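Local coordinates for protein thiosulfate reductase (Thermus thermophilus, PDB 2VPZ) that probably reduces polysulfide or thiosulfate as the catalytic subunit of a membrane-associated respiratory complex, carrying a molybdenum site with two molybdopterin guanine dinucleotides and a [4Fe-4S] cluster, at residues Gln35-Tyr41 and Ile53-Val58; Gly617-Tyr623 and Leu734-Arg740. All coordinates share one frame. Residue numbers count along the deposited sequence, not the author numbering.

Contact 1: Gln35-Tyr41 and Ile53-Val58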
loop_
_atom_site.group_PDB
_atom_site.type_symbol
_atom_site.label_atom_id
_atom_site.label_comp_id
_atom_site.label_asym_id
_atom_site.label_seq_id
_atom_site.Cartn_x
_atom_site.Cartn_y
_atom_site.Cartn_z
ATOM N N GLN A 35 -40.850 14.012 -10.743
ATOM C CA GLN A 35 -42.098 13.885 -11.477
ATOM C C GLN A 35 -42.862 12.803 -10.696
ATOM O O GLN A 35 -42.266 11.964 -10.008
ATOM C CB GLN A 35 -41.851 13.333 -12.890
ATOM C CG GLN A 35 -42.364 14.157 -14.065
ATOM C CD GLN A 35 -41.604 13.817 -15.346
ATOM O OE1 GLN A 35 -40.367 13.839 -15.360
ATOM N NE2 GLN A 35 -42.334 13.493 -16.427
ATOM N N GLU A 36 -44.173 12.862 -10.845
ATOM C CA GLU A 36 -45.180 11.938 -10.277
ATOM C C GLU A 36 -44.785 10.461 -10.599
ATOM O O GLU A 36 -44.402 10.217 -11.736
ATOM C CB GLU A 36 -46.504 12.216 -11.011
ATOM C CG GLU A 36 -46.375 12.150 -12.592
ATOM C CD GLU A 36 -46.232 13.520 -13.336
ATOM O OE1 GLU A 36 -46.498 13.552 -14.572
ATOM O OE2 GLU A 36 -45.855 14.537 -12.711
ATOM N N VAL A 37 -44.844 9.516 -9.666
ATOM C CA VAL A 37 -44.557 8.098 -9.996
ATOM C C VAL A 37 -45.682 7.108 -9.553
ATOM O O VAL A 37 -46.579 7.480 -8.780
ATOM C CB VAL A 37 -43.181 7.510 -9.338
ATOM C CG1 VAL A 37 -42.921 6.048 -9.827
ATOM C CG2 VAL A 37 -41.958 8.389 -9.686
ATOM N N LYS A 38 -45.686 5.889 -10.109
ATOM C CA LYS A 38 -46.593 4.799 -9.722
ATOM C C LYS A 38 -45.660 3.554 -9.622
ATOM O O LYS A 38 -44.919 3.268 -10.556
ATOM C CB LYS A 38 -47.697 4.475 -10.756
ATOM C CG LYS A 38 -48.349 5.656 -11.468
ATOM C CD LYS A 38 -49.302 6.463 -10.582
ATOM C CE LYS A 38 -50.168 7.448 -11.400
ATOM N NZ LYS A 38 -51.088 6.763 -12.380
ATOM N N SER A 39 -45.652 2.867 -8.478
ATOM C CA SER A 39 -44.847 1.653 -8.331
ATOM C C SER A 39 -45.789 0.437 -8.453
ATOM O O SER A 39 -47.023 0.575 -8.431
ATOM C CB SER A 39 -44.106 1.595 -6.971
ATOM O OG SER A 39 -43.149 2.597 -6.793
ATOM N N VAL A 40 -45.191 -0.747 -8.601
ATOM C CA VAL A 40 -45.862 -2.042 -8.665
ATOM C C VAL A 40 -44.788 -3.091 -8.355
ATOM O O VAL A 40 -43.592 -2.832 -8.541
ATOM C CB VAL A 40 -46.450 -2.407 -10.104
ATOM C CG1 VAL A 40 -47.724 -1.605 -10.427
ATOM C CG2 VAL A 40 -45.381 -2.202 -11.179
ATOM N N TYR A 41 -45.218 -4.248 -7.841
ATOM C CA TYR A 41 -44.351 -5.388 -7.546
ATOM C C TYR A 41 -44.298 -6.169 -8.845
ATOM O O TYR A 41 -45.336 -6.584 -9.373
ATOM C CB TYR A 41 -44.897 -6.281 -6.447
ATOM C CG TYR A 41 -44.574 -5.763 -5.089
ATOM C CD1 TYR A 41 -45.576 -5.515 -4.163
ATOM C CD2 TYR A 41 -43.242 -5.528 -4.712
ATOM C CE1 TYR A 41 -45.291 -5.044 -2.896
ATOM C CE2 TYR A 41 -42.923 -5.051 -3.434
ATOM C CZ TYR A 41 -43.955 -4.809 -2.524
ATOM O OH TYR A 41 -43.650 -4.402 -1.248
ATOM N N ILE A 53 -38.849 -7.749 -8.097
ATOM C CA ILE A 53 -38.467 -6.342 -8.218
ATOM C C ILE A 53 -39.629 -5.342 -8.084
ATOM O O ILE A 53 -40.799 -5.706 -8.207
ATOM C CB ILE A 53 -37.802 -6.055 -9.639
ATOM C CG1 ILE A 53 -38.734 -6.451 -10.768
ATOM C CG2 ILE A 53 -36.443 -6.789 -9.765
ATOM C CD1 ILE A 53 -38.596 -5.696 -12.077
ATOM N N VAL A 54 -39.312 -4.080 -7.797
ATOM C CA VAL A 54 -40.335 -3.022 -7.752
ATOM C C VAL A 54 -40.035 -2.194 -9.027
ATOM O O VAL A 54 -38.864 -1.923 -9.281
ATOM C CB VAL A 54 -40.214 -2.073 -6.521
ATOM C CG1 VAL A 54 -41.254 -0.931 -6.654
ATOM C CG2 VAL A 54 -40.408 -2.849 -5.211
ATOM N N ALA A 55 -41.052 -1.833 -9.812
ATOM C CA ALA A 55 -40.852 -1.009 -11.011
ATOM C C ALA A 55 -41.471 0.372 -10.780
ATOM O O ALA A 55 -42.620 0.467 -10.337
ATOM C CB ALA A 55 -41.492 -1.659 -12.280
ATOM N N HIS A 56 -40.695 1.413 -11.063
ATOM C CA HIS A 56 -41.108 2.792 -10.900
ATOM C C HIS A 56 -41.432 3.407 -12.272
ATOM O O HIS A 56 -40.526 3.662 -13.073
ATOM C CB HIS A 56 -39.992 3.617 -10.194
ATOM C CG HIS A 56 -39.532 3.079 -8.883
ATOM N ND1 HIS A 56 -40.318 3.050 -7.773
ATOM C CD2 HIS A 56 -38.359 2.540 -8.513
ATOM C CE1 HIS A 56 -39.659 2.516 -6.766
ATOM N NE2 HIS A 56 -38.456 2.195 -7.191
ATOM N N ALA A 57 -42.719 3.616 -12.537
ATOM C CA ALA A 57 -43.151 4.249 -13.773
ATOM C C ALA A 57 -43.678 5.676 -13.529
ATOM O O ALA A 57 -44.114 6.011 -12.416
ATOM C CB ALA A 57 -44.252 3.395 -14.487
ATOM N N VAL A 58 -43.580 6.510 -14.565
ATOM C CA VAL A 58 -44.101 7.897 -14.622
ATOM C C VAL A 58 -44.864 7.879 -15.976
ATOM O O VAL A 58 -44.253 7.971 -17.037
ATOM C CB VAL A 58 -42.958 8.995 -14.679
ATOM C CG1 VAL A 58 -43.571 10.363 -15.085
ATOM C CG2 VAL A 58 -42.250 9.096 -13.308
#
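Val58, just past the end of its strand, has the most surface covered here. Val58 CG2 lies 3.7 Å from Val37 CG2, and Val58 CG1 3.6 Å from Gln35 NE2, so a branched apolar side chain fills the open end of the hairpin, where the N-terminal segment is still irregular. Val37 also lies along the ring edge of His56. At their other end the strands flank the loop carrying the cluster ligands Cys44, Cys47 and Cys51. Val54 lies on one face, with Val54 CG2 3.8 Å from Tyr41 CE2 and Val54 CG1 3.8 Å from Ser39 CB. On this partly open face two polar side chains satisfy each other: Ser39 OG and His56 ND1 share a hydrogen bond of 3.0 Å. Antiparallel backbone bonds run from Ala57 N to Lys38 O (3.0 Å) and from Ala55 N to Val40 O (3.0 Å), while Val40 N to Ala55 O, at 3.3 Å, is weak. Backbone bonding thus fixes the register, and beta-branched valines, suited to extended backbone, add apolar packing.

Contact 2: Gly617-Tyr623 and Leu734-Arg740. With MGD (2-amino-5,6-dimercapto-7-methyl-3,7,8a,9-tetrahydro-8-oxa-1,3,9,10-tetraaza-anthracen-4-one guanosine dinucleotide), chain I.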
loop_
_atom_site.group_PDB
_atom_site.type_symbol
_atom_site.label_atom_id
_atom_site.label_comp_id
_atom_site.label_asym_id
_atom_site.label_seq_id
_atom_site.Cartn_x
_atom_site.Cartn_y
_atom_site.Cartn_z
ATOM N N GLY A 617 -2.200 -26.117 -35.019
ATOM C CA GLY A 617 -2.597 -24.871 -35.675
ATOM C C GLY A 617 -3.976 -24.404 -35.170
ATOM O O GLY A 617 -4.444 -23.294 -35.477
ATOM N N PHE A 618 -4.627 -25.249 -34.370
ATOM C CA PHE A 618 -5.973 -25.004 -33.810
ATOM C C PHE A 618 -6.041 -24.891 -32.271
ATOM O O PHE A 618 -5.085 -25.229 -31.587
ATOM C CB PHE A 618 -6.938 -26.122 -34.242
ATOM C CG PHE A 618 -7.370 -26.069 -35.696
ATOM C CD1 PHE A 618 -6.548 -26.555 -36.709
ATOM C CD2 PHE A 618 -8.619 -25.537 -36.037
ATOM C CE1 PHE A 618 -6.947 -26.511 -38.039
ATOM C CE2 PHE A 618 -9.047 -25.488 -37.360
ATOM C CZ PHE A 618 -8.217 -25.974 -38.368
ATOM N N TYR A 619 -7.173 -24.415 -31.754
ATOM C CA TYR A 619 -7.408 -24.284 -30.300
ATOM C C TYR A 619 -8.808 -24.766 -29.913
ATOM O O TYR A 619 -9.719 -24.689 -30.730
ATOM C CB TYR A 619 -7.258 -22.838 -29.835
ATOM C CG TYR A 619 -5.905 -22.251 -30.099
ATOM C CD1 TYR A 619 -5.621 -21.622 -31.316
ATOM C CD2 TYR A 619 -4.879 -22.369 -29.152
ATOM C CE1 TYR A 619 -4.348 -21.124 -31.595
ATOM C CE2 TYR A 619 -3.595 -21.880 -29.413
ATOM C CZ TYR A 619 -3.334 -21.257 -30.637
ATOM O OH TYR A 619 -2.066 -20.778 -30.898
ATOM N N ARG A 620 -8.999 -25.275 -28.691
ATOM C CA ARG A 620 -10.340 -25.658 -28.290
ATOM C C ARG A 620 -11.083 -24.314 -28.045
ATOM O O ARG A 620 -10.512 -23.375 -27.500
ATOM C CB ARG A 620 -10.352 -26.527 -27.020
ATOM C CG ARG A 620 -11.717 -27.172 -26.703
ATOM C CD ARG A 620 -11.659 -28.053 -25.440
ATOM N NE ARG A 620 -10.685 -29.140 -25.522
ATOM C CZ ARG A 620 -10.870 -30.320 -26.115
ATOM N NH1 ARG A 620 -12.022 -30.609 -26.708
ATOM N NH2 ARG A 620 -9.884 -31.224 -26.109
ATOM N N LEU A 621 -12.343 -24.239 -28.490
ATOM C CA LEU A 621 -13.209 -23.062 -28.401
ATOM C C LEU A 621 -13.992 -23.125 -27.076
ATOM O O LEU A 621 -14.897 -23.956 -26.949
ATOM C CB LEU A 621 -14.192 -23.037 -29.574
ATOM C CG LEU A 621 -14.839 -21.767 -30.171
ATOM C CD1 LEU A 621 -16.301 -22.045 -30.593
ATOM C CD2 LEU A 621 -14.759 -20.625 -29.156
ATOM N N LEU A 622 -13.619 -22.299 -26.077
ATOM C CA LEU A 622 -14.320 -22.289 -24.794
ATOM C C LEU A 622 -15.258 -21.052 -24.879
ATOM O O LEU A 622 -15.058 -20.174 -25.717
ATOM C CB LEU A 622 -13.338 -22.252 -23.609
ATOM C CG LEU A 622 -12.246 -23.364 -23.488
ATOM C CD1 LEU A 622 -11.394 -23.198 -22.197
ATOM C CD2 LEU A 622 -12.899 -24.765 -23.521
ATOM N N TYR A 623 -16.298 -20.984 -24.046
ATOM C CA TYR A 623 -17.227 -19.872 -24.160
ATOM C C TYR A 623 -17.916 -19.653 -22.809
ATOM O O TYR A 623 -17.844 -20.499 -21.921
ATOM C CB TYR A 623 -18.231 -20.184 -25.270
ATOM C CG TYR A 623 -18.954 -21.497 -25.042
ATOM C CD1 TYR A 623 -20.080 -21.568 -24.221
ATOM C CD2 TYR A 623 -18.449 -22.713 -25.555
ATOM C CE1 TYR A 623 -20.686 -22.781 -23.899
ATOM C CE2 TYR A 623 -19.042 -23.931 -25.244
ATOM C CZ TYR A 623 -20.172 -23.963 -24.409
ATOM O OH TYR A 623 -20.766 -25.157 -24.084
ATOM N N LEU A 734 -20.871 -29.334 -26.424
ATOM C CA LEU A 734 -20.372 -28.256 -27.294
ATOM C C LEU A 734 -18.852 -27.977 -27.409
ATOM O O LEU A 734 -18.385 -27.530 -28.460
ATOM C CB LEU A 734 -21.099 -26.936 -26.940
ATOM C CG LEU A 734 -22.605 -26.822 -27.217
ATOM C CD1 LEU A 734 -23.089 -25.412 -26.828
ATOM C CD2 LEU A 734 -22.917 -27.120 -28.704
ATOM N N ARG A 735 -18.097 -28.255 -26.345
ATOM C CA ARG A 735 -16.635 -28.002 -26.218
ATOM C C ARG A 735 -15.732 -28.977 -26.972
ATOM O O ARG A 735 -14.570 -29.205 -26.644
ATOM C CB ARG A 735 -16.266 -27.958 -24.709
ATOM C CG ARG A 735 -17.198 -26.975 -23.965
ATOM C CD ARG A 735 -16.839 -26.440 -22.556
ATOM N NE ARG A 735 -17.796 -25.373 -22.238
ATOM C CZ ARG A 735 -18.130 -24.891 -21.043
ATOM N NH1 ARG A 735 -17.583 -25.356 -19.940
ATOM N NH2 ARG A 735 -19.064 -23.951 -20.965
ATOM N N VAL A 736 -16.289 -29.468 -28.049
ATOM C CA VAL A 736 -15.727 -30.491 -28.900
ATOM C C VAL A 736 -15.295 -29.837 -30.260
ATOM O O VAL A 736 -14.743 -30.496 -31.155
ATOM C CB VAL A 736 -16.898 -31.573 -28.914
ATOM C CG1 VAL A 736 -17.390 -31.844 -30.298
ATOM C CG2 VAL A 736 -16.538 -32.796 -28.074
ATOM N N ASN A 737 -15.516 -28.525 -30.377
ATOM C CA ASN A 737 -15.146 -27.762 -31.580
ATOM C C ASN A 737 -13.773 -27.100 -31.414
ATOM O O ASN A 737 -13.399 -26.677 -30.319
ATOM C CB ASN A 737 -16.223 -26.714 -31.924
ATOM C CG ASN A 737 -17.543 -27.347 -32.392
ATOM O OD1 ASN A 737 -17.706 -27.686 -33.569
ATOM N ND2 ASN A 737 -18.478 -27.524 -31.454
ATOM N N PHE A 738 -13.027 -27.050 -32.512
ATOM C CA PHE A 738 -11.693 -26.478 -32.576
ATOM C C PHE A 738 -11.731 -25.314 -33.566
ATOM O O PHE A 738 -12.448 -25.352 -34.579
ATOM C CB PHE A 738 -10.682 -27.569 -32.997
ATOM C CG PHE A 738 -10.773 -28.858 -32.171
ATOM C CD1 PHE A 738 -11.121 -30.070 -32.771
ATOM C CD2 PHE A 738 -10.521 -28.848 -30.789
ATOM C CE1 PHE A 738 -11.236 -31.264 -32.003
ATOM C CE2 PHE A 738 -10.626 -30.032 -30.001
ATOM C CZ PHE A 738 -10.983 -31.241 -30.614
ATOM N N VAL A 739 -10.959 -24.285 -33.263
ATOM C CA VAL A 739 -10.925 -23.072 -34.049
ATOM C C VAL A 739 -9.482 -22.549 -34.235
ATOM O O VAL A 739 -8.630 -22.787 -33.367
ATOM C CB VAL A 739 -11.809 -22.018 -33.303
ATOM C CG1 VAL A 739 -10.958 -21.210 -32.323
ATOM C CG2 VAL A 739 -12.567 -21.161 -34.283
ATOM N N ARG A 740 -9.188 -21.903 -35.371
ATOM C CA ARG A 740 -7.868 -21.300 -35.611
ATOM C C ARG A 740 -8.057 -19.807 -35.972
ATOM O O ARG A 740 -9.130 -19.411 -36.442
ATOM C CB ARG A 740 -7.095 -22.033 -36.692
ATOM C CG ARG A 740 -7.688 -21.808 -38.013
ATOM C CD ARG A 740 -7.167 -22.739 -39.037
ATOM N NE ARG A 740 -7.129 -21.970 -40.247
ATOM C CZ ARG A 740 -7.978 -22.110 -41.236
ATOM N NH1 ARG A 740 -8.916 -23.025 -41.137
ATOM N NH2 ARG A 740 -7.922 -21.306 -42.300
HETATM P PB MGD I . -19.757 -23.349 -16.829
HETATM O O1B MGD I . -19.861 -23.890 -18.200
HETATM O O2B MGD I . -19.645 -24.235 -15.695
HETATM O O3B MGD I . -21.064 -22.427 -16.882
HETATM O O3A MGD I . -22.696 -20.501 -16.565
HETATM P PA MGD I . -22.000 -21.698 -15.812
HETATM O O1A MGD I . -23.131 -22.497 -15.359
HETATM O O2A MGD I . -21.216 -21.161 -14.711
HETATM O "O5'" MGD I . -18.551 -22.368 -16.733
HETATM C "C5'" MGD I . -17.945 -21.563 -17.746
HETATM C "C4'" MGD I . -16.481 -21.770 -17.390
HETATM O "O4'" MGD I . -16.288 -23.134 -17.727
HETATM C "C3'" MGD I . -15.409 -21.001 -18.207
HETATM O "O3'" MGD I . -14.439 -20.370 -17.333
HETATM C "C2'" MGD I . -14.684 -22.081 -19.048
HETATM O "O2'" MGD I . -13.279 -21.900 -18.919
HETATM C "C1'" MGD I . -14.963 -23.332 -18.252
HETATM N N9 MGD I . -14.590 -24.655 -18.823
HETATM C C8 MGD I . -14.581 -25.002 -20.149
HETATM N N7 MGD I . -14.180 -26.292 -20.328
HETATM C C5 MGD I . -13.903 -26.781 -19.092
HETATM C C6 MGD I . -13.352 -28.048 -18.566
HETATM O O6 MGD I . -13.156 -28.959 -19.376
HETATM N N1 MGD I . -13.183 -28.187 -17.252
HETATM C C2 MGD I . -13.423 -27.170 -16.381
HETATM N N2 MGD I . -13.226 -27.358 -15.028
HETATM N N3 MGD I . -13.923 -25.962 -16.789
HETATM C C4 MGD I . -14.179 -25.711 -18.102
HETATM C C10 MGD I . -23.799 -20.504 -17.447
HETATM C C11 MGD I . -24.965 -20.122 -16.593
HETATM O O11 MGD I . -24.805 -18.747 -16.213
HETATM C C12 MGD I . -26.340 -20.517 -17.192
HETATM S S12 MGD I . -26.655 -22.081 -17.729
HETATM C C13 MGD I . -27.391 -19.629 -17.314
HETATM S S13 MGD I . -28.913 -20.157 -17.867
HETATM C C14 MGD I . -27.226 -18.181 -16.932
HETATM N N15 MGD I . -27.078 -17.263 -18.000
HETATM C C16 MGD I . -26.454 -16.054 -17.821
HETATM C C17 MGD I . -26.290 -14.997 -18.881
HETATM O O17 MGD I . -26.801 -15.180 -20.021
HETATM N N18 MGD I . -25.665 -13.811 -18.570
HETATM C C19 MGD I . -25.125 -13.671 -17.333
HETATM N N19 MGD I . -24.461 -12.555 -17.104
HETATM N N20 MGD I . -25.173 -14.581 -16.302
HETATM C C21 MGD I . -25.863 -15.743 -16.513
HETATM N N22 MGD I . -25.951 -16.692 -15.595
HETATM C C23 MGD I . -26.109 -18.073 -15.913
HETATM O O HOH W 1 -17.048 -25.095 -28.661
#
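Val739 forms the apolar centre with Leu621, and Leu621 CG lies 4.4 Å from Val739 CB; Val693 of strand 692-696 and Leu669 of strand 666-671 also touch this valine. On the opposite face, that of Arg620 and Phe738, Phe618 CD2 meets Phe738 CB at 4.2 Å, and the Phe618 ring receives Arg740 CD over its face in a CH-pi contact, 3.9 Å from the centroid. Antiparallel backbone bonds bind the strands: Tyr619 N to Val739 O (2.7 Å) and Val739 N to Tyr619 O (2.8 Å), followed by Leu621 N to Asn737 O (3.2 Å). Beyond this the segments splay, and a water bridges Leu621 O (3.0 Å) and Leu734 O (2.8 Å). Asn737 ND2 also donates to Leu734 O (3.0 Å), steadying the turn. Long enough to cross to the loop, Arg620 gives NH1 to Arg735 O at 2.9 Å, and Phe738 CE2 lies over one face of the Arg620 guanidinium, 3.6 Å from Arg620 NH1. At the polar edge, Arg735 CZ sits 4.5 Å from the Tyr623 ring centroid in an off-centre cation-pi contact, and Arg735 NH2 donates to the MGD phosphate oxygen O1B at 2.9 Å. Tyr623 OH is hydrogen-bonded to His333, and Tyr623 and Leu734 touch the second MGD. The chemistry grades from apolar to cationic, the charge matched to phosphate, as the pairing brings Tyr623 and Leu734-Arg735 together at the cofactor pocket.

In the fold
From the N terminus, contact 1 closes first: Gln35-Tyr41 and Ile53-Val58 close a hairpin with 11 residues between the segments, which strand 62-67 extends into a three-stranded sheet in the Fe4S4 region. The chain then builds the large parallel-sheet core before contact 2 opens. There Gly617-Tyr623 meets Leu734-Arg740 across 110 intervening residues, closing the C-terminal dinucleotide-binding region by pairing two neighbouring inner strands of its mixed sheet, consistent with the double-psi beta-barrel of this family. The two closures stand in series, neither nested nor crossed. On opposite sides of the chain's centre, their own centres lie 46 Å apart, one in the cluster region and the other beside the paired MGD cofactors.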